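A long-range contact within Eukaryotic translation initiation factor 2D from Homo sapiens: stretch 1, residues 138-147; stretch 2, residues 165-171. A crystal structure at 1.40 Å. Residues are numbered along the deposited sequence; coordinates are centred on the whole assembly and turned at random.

Stretch 1 138-147: DPYSVAAILQ
Stretch 2, residues 165-171: SLQVQIQ

A helix laid along a strand commonly packs through alternate strand residues, and this contact from human eukaryotic translation initiation factor 2D is a compact example. Residues 139-147 are helical, with phi/psi near -60/-40, and the helix continues beyond the stretch; Leu166 to Ile170 are extended, with phi from -102 to -125° and psi from 132 to 155°. The two axes run nearly parallel, 10° apart in N-to-C direction and 8.3 Å at closest approach. In register, Pro139 pairs with Val168, their CA atoms 6.1 Å apart and the nearest pair across the stretches.

The helical stretch holds its own backbone and capping hydrogen bonds, and no hydrogen bond crosses the contact. Asp138 (chi1 t, chi2 -4°) is the N-cap: its OD1 accepts from Tyr140 N at 3.0 Å, satisfying an amide that the first turn leaves without a helical partner. The i to i+4 ladder begins with Val142 N to Asp138 O at 2.9 Å and Ala143 N to Pro139 O at 2.8 Å.

Apolar packing joins the elements, burying 336 Å² in total. Strand alternation turns the CA-to-CB bonds of Leu166 (mt), Val168 (t) and Ile170 (chi1 -44°, chi2 off-well at 95°) toward the helix, while those of Gln167 and Gln169 point away. Val168 is the most heavily covered: its CG2 lies 3.8 Å from Pro139 CB and 4.4 Å from Val142 CG1, and its CG1 is 4.0 Å from Ala143 CB. The same CG2 approaches Pro139 O to 3.4 Å. Earlier along the strand, Leu166 CB meets CG of the C-gamma-exo Pro139 ring at 3.9 Å. The CA-to-CB bond of Tyr140 (chi1 m, chi2 -82°) points away from the strand, yet the end of its side chain comes nearer: CE2 lies 4.0 Å from Leu166 CD1, which sits oblique to the ring. Two turns beyond Pro139, Leu146 (mt) brings CD1 within 3.9 Å of Ile170 CD1.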

ATOM      1  N   ASP A 138       3.246   4.367 -15.870  1.00 19.74           N
ATOM      2  CA  ASP A 138       3.607   5.719 -16.308  1.00 21.24           C
ATOM      3  C   ASP A 138       2.402   6.311 -17.023  1.00 21.66           C
ATOM      4  O   ASP A 138       2.023   5.808 -18.064  1.00 22.26           O
ATOM      5  CB  ASP A 138       4.829   5.665 -17.240  1.00 24.32           C
ATOM      6  CG  ASP A 138       5.298   7.035 -17.715  1.00 28.92           C
ATOM      7  OD1 ASP A 138       4.667   8.063 -17.404  1.00 25.80           O
ATOM      8  OD2 ASP A 138       6.342   7.063 -18.387  1.00 32.53           O
ATOM      9  N   PRO A 139       1.817   7.393 -16.484  1.00 21.21           N
ATOM     10  CA  PRO A 139       0.679   7.994 -17.175  1.00 20.98           C
ATOM     11  C   PRO A 139       0.947   8.364 -18.644  1.00 22.74           C
ATOM     12  O   PRO A 139       0.043   8.228 -19.473  1.00 22.63           O
ATOM     13  CB  PRO A 139       0.355   9.217 -16.319  1.00 23.08           C
ATOM     14  CG  PRO A 139       0.797   8.830 -14.954  1.00 23.16           C
ATOM     15  CD  PRO A 139       2.059   8.057 -15.190  1.00 22.90           C
ATOM     16  N   TYR A 140       2.169   8.804 -18.975  1.00 22.52           N
ATOM     17  CA  TYR A 140       2.457   9.156 -20.373  1.00 22.73           C
ATOM     18  C   TYR A 140       2.420   7.915 -21.280  1.00 22.48           C
ATOM     19  O   TYR A 140       1.960   7.974 -22.429  1.00 26.17           O
ATOM     20  CB  TYR A 140       3.765   9.970 -20.490  1.00 24.72           C
ATOM     21  CG  TYR A 140       3.568  11.414 -20.025  1.00 26.35           C
ATOM     22  CD1 TYR A 140       3.036  12.343 -20.874  1.00 27.13           C
ATOM     23  CD2 TYR A 140       3.868  11.829 -18.718  1.00 28.68           C
ATOM     24  CE1 TYR A 140       2.803  13.646 -20.473  1.00 30.40           C
ATOM     25  CE2 TYR A 140       3.638  13.154 -18.308  1.00 30.59           C
ATOM     26  CZ  TYR A 140       3.106  14.054 -19.201  1.00 30.82           C
ATOM     27  OH  TYR A 140       2.847  15.383 -18.861  1.00 38.42           O
ATOM     28  N   SER A 141       2.928   6.799 -20.774  1.00 24.07           N
ATOM     29  CA  SER A 141       2.867   5.537 -21.503  1.00 24.81           C
ATOM     30  C   SER A 141       1.435   5.034 -21.667  1.00 22.86           C
ATOM     31  O   SER A 141       0.987   4.672 -22.761  1.00 26.15           O
ATOM     32  CB  SER A 141       3.683   4.479 -20.798  1.00 27.17           C
ATOM     33  OG  SER A 141       3.555   3.254 -21.457  1.00 31.15           O
ATOM     34  N   VAL A 142       0.702   5.045 -20.569  1.00 22.92           N
ATOM     35  CA  VAL A 142      -0.709   4.656 -20.614  1.00 22.33           C
ATOM     36  C   VAL A 142      -1.498   5.548 -21.584  1.00 23.00           C
ATOM     37  O   VAL A 142      -2.300   5.045 -22.384  1.00 24.09           O
ATOM     38  CB  VAL A 142      -1.329   4.666 -19.211  1.00 21.44           C
ATOM     39  CG1 VAL A 142      -2.829   4.461 -19.286  1.00 20.94           C
ATOM     40  CG2 VAL A 142      -0.685   3.596 -18.332  1.00 22.11           C
ATOM     41  N   ALA A 143      -1.231   6.851 -21.548  1.00 23.25           N
ATOM     42  CA  ALA A 143      -1.890   7.779 -22.468  1.00 22.74           C
ATOM     43  C   ALA A 143      -1.620   7.463 -23.930  1.00 22.67           C
ATOM     44  O   ALA A 143      -2.538   7.516 -24.751  1.00 24.87           O
ATOM     45  CB  ALA A 143      -1.541   9.216 -22.145  1.00 24.00           C
ATOM     46  N   ALA A 144      -0.389   7.075 -24.235  1.00 24.01           N
ATOM     47  CA  ALA A 144      -0.014   6.719 -25.608  1.00 26.02           C
ATOM     48  C   ALA A 144      -0.676   5.413 -26.060  1.00 26.49           C
ATOM     49  O   ALA A 144      -1.225   5.324 -27.160  1.00 28.63           O
ATOM     50  CB  ALA A 144       1.502   6.661 -25.779  1.00 26.42           C
ATOM     51  N   ILE A 145      -0.656   4.414 -25.197  1.00 25.81           N
ATOM     52  CA  ILE A 145      -1.303   3.144 -25.484  1.00 26.91           C
ATOM     53  C   ILE A 145      -2.810   3.346 -25.731  1.00 25.84           C
ATOM     54  O   ILE A 145      -3.373   2.819 -26.700  1.00 28.89           O
ATOM     55  CB  ILE A 145      -1.088   2.141 -24.329  1.00 26.73           C
ATOM     56  CG1 ILE A 145       0.381   1.705 -24.244  1.00 27.67           C
ATOM     57  CG2 ILE A 145      -2.006   0.937 -24.488  1.00 28.23           C
ATOM     58  CD1 ILE A 145       0.735   1.052 -22.926  1.00 30.10           C
ATOM     59  N   LEU A 146      -3.453   4.101 -24.845  1.00 25.27           N
ATOM     60  CA  LEU A 146      -4.883   4.326 -24.969  1.00 24.30           C
ATOM     61  C   LEU A 146      -5.258   5.204 -26.163  1.00 26.08           C
ATOM     62  O   LEU A 146      -6.316   5.003 -26.754  1.00 27.60           O
ATOM     63  CB  LEU A 146      -5.466   4.924 -23.689  1.00 22.51           C
ATOM     64  CG  LEU A 146      -5.454   3.971 -22.496  1.00 22.95           C
ATOM     65  CD1 LEU A 146      -5.928   4.719 -21.263  1.00 22.30           C
ATOM     66  CD2 LEU A 146      -6.375   2.787 -22.750  1.00 24.63           C
ATOM     67  N   GLN A 147      -4.411   6.163 -26.535  1.00 25.26           N
ATOM     68  CA  GLN A 147      -4.714   6.984 -27.711  1.00 27.15           C
ATOM     69  C   GLN A 147      -4.862   6.088 -28.960  1.00 29.39           C
ATOM     70  O   GLN A 147      -5.784   6.284 -29.768  1.00 31.31           O
ATOM     71  CB  GLN A 147      -3.662   8.084 -27.896  1.00 28.77           C
ATOM     72  CG  GLN A 147      -3.987   9.127 -28.976  1.00 31.02           C
ATOM     73  CD  GLN A 147      -3.206  10.436 -28.799  1.00 34.78           C
ATOM     74  OE1 GLN A 147      -3.499  11.272 -27.927  1.00 34.91           O
ATOM     75  NE2 GLN A 147      -2.225  10.621 -29.629  1.00 39.59           N
ATOM     76  N   SER A 165       0.123  13.776  -8.014  1.00 29.47           N
ATOM     77  CA  SER A 165      -0.008  12.701  -8.963  1.00 27.76           C
ATOM     78  C   SER A 165      -0.587  13.234 -10.276  1.00 25.81           C
ATOM     79  O   SER A 165      -1.155  14.327 -10.345  1.00 27.24           O
ATOM     80  CB  SER A 165      -0.910  11.591  -8.392  1.00 29.78           C
ATOM     81  OG  SER A 165      -2.301  11.947  -8.444  1.00 34.34           O
ATOM     82  N   LEU A 166      -0.400  12.445 -11.311  1.00 23.18           N
ATOM     83  CA  LEU A 166      -0.888  12.753 -12.640  1.00 22.68           C
ATOM     84  C   LEU A 166      -2.043  11.834 -12.967  1.00 21.25           C
ATOM     85  O   LEU A 166      -2.095  10.685 -12.511  1.00 23.40           O
ATOM     86  CB  LEU A 166       0.207  12.511 -13.658  1.00 23.71           C
ATOM     87  CG  LEU A 166       1.463  13.373 -13.482  1.00 26.79           C
ATOM     88  CD1 LEU A 166       2.509  12.878 -14.456  1.00 31.36           C
ATOM     89  CD2 LEU A 166       1.135  14.828 -13.684  1.00 29.96           C
ATOM     90  N   GLN A 167      -2.947  12.347 -13.776  1.00 19.05           N
ATOM     91  CA  GLN A 167      -4.055  11.552 -14.287  1.00 18.53           C
ATOM     92  C   GLN A 167      -4.043  11.570 -15.814  1.00 19.43           C
ATOM     93  O   GLN A 167      -3.491  12.484 -16.451  1.00 21.02           O
ATOM     94  CB  GLN A 167      -5.397  12.079 -13.772  1.00 20.79           C
ATOM     95  CG  GLN A 167      -5.717  13.500 -14.192  1.00 21.13           C
ATOM     96  CD  GLN A 167      -6.998  13.969 -13.563  1.00 21.63           C
ATOM     97  OE1 GLN A 167      -7.405  13.464 -12.521  1.00 23.48           O
ATOM     98  NE2 GLN A 167      -7.599  14.957 -14.144  1.00 24.94           N
ATOM     99  N   VAL A 168      -4.625  10.534 -16.399  1.00 18.74           N
ATOM    100  CA  VAL A 168      -4.830  10.447 -17.825  1.00 19.04           C
ATOM    101  C   VAL A 168      -6.282  10.778 -18.124  1.00 19.93           C
ATOM    102  O   VAL A 168      -7.183  10.251 -17.485  1.00 19.87           O
ATOM    103  CB  VAL A 168      -4.491   9.049 -18.346  1.00 20.85           C
ATOM    104  CG1 VAL A 168      -4.788   8.906 -19.830  1.00 22.20           C
ATOM    105  CG2 VAL A 168      -3.044   8.704 -18.032  1.00 20.36           C
ATOM    106  N   GLN A 169      -6.493  11.636 -19.115  1.00 20.28           N
ATOM    107  CA  GLN A 169      -7.814  11.890 -19.655  1.00 19.66           C
ATOM    108  C   GLN A 169      -7.881  11.375 -21.071  1.00 19.63           C
ATOM    109  O   GLN A 169      -6.961  11.630 -21.870  1.00 22.36           O
ATOM    110  CB  GLN A 169      -8.104  13.367 -19.595  1.00 22.40           C
ATOM    111  CG  GLN A 169      -8.281  13.859 -18.180  1.00 32.08           C
ATOM    112  CD  GLN A 169      -8.810  15.284 -18.127  1.00 39.61           C
ATOM    113  OE1 GLN A 169      -8.497  16.104 -19.002  1.00 53.73           O
ATOM    114  NE2 GLN A 169      -9.610  15.592 -17.098  1.00 33.98           N
ATOM    115  N   ILE A 170      -8.973  10.697 -21.391  1.00 18.53           N
ATOM    116  CA  ILE A 170      -9.203  10.226 -22.746  1.00 19.30           C
ATOM    117  C   ILE A 170     -10.559  10.762 -23.212  1.00 20.93           C
ATOM    118  O   ILE A 170     -11.532  10.670 -22.484  1.00 19.77           O
ATOM    119  CB  ILE A 170      -9.209   8.685 -22.864  1.00 20.67           C
ATOM    120  CG1 ILE A 170      -8.054   8.049 -22.072  1.00 20.63           C
ATOM    121  CG2 ILE A 170      -9.183   8.282 -24.340  1.00 22.34           C
ATOM    122  CD1 ILE A 170      -8.469   7.600 -20.663  1.00 22.00           C
ATOM    123  N   GLN A 171     -10.605  11.333 -24.418  1.00 21.14           N
ATOM    124  CA  GLN A 171     -11.885  11.784 -24.954  1.00 22.46           C
ATOM    125  C   GLN A 171     -12.829  10.586 -25.117  1.00 21.07           C
ATOM    126  O   GLN A 171     -12.418   9.496 -25.522  1.00 22.33           O
ATOM    127  CB  GLN A 171     -11.668  12.483 -26.295  1.00 24.70           C
ATOM    128  CG  GLN A 171     -10.983  13.824 -26.182  1.00 31.30           C
ATOM    129  CD  GLN A 171     -11.757  14.846 -25.361  1.00 37.17           C
ATOM    130  OE1 GLN A 171     -11.183  15.532 -24.506  1.00 52.49           O
ATOM    131  NE2 GLN A 171     -13.053  14.960 -25.620  1.00 50.93           N
TER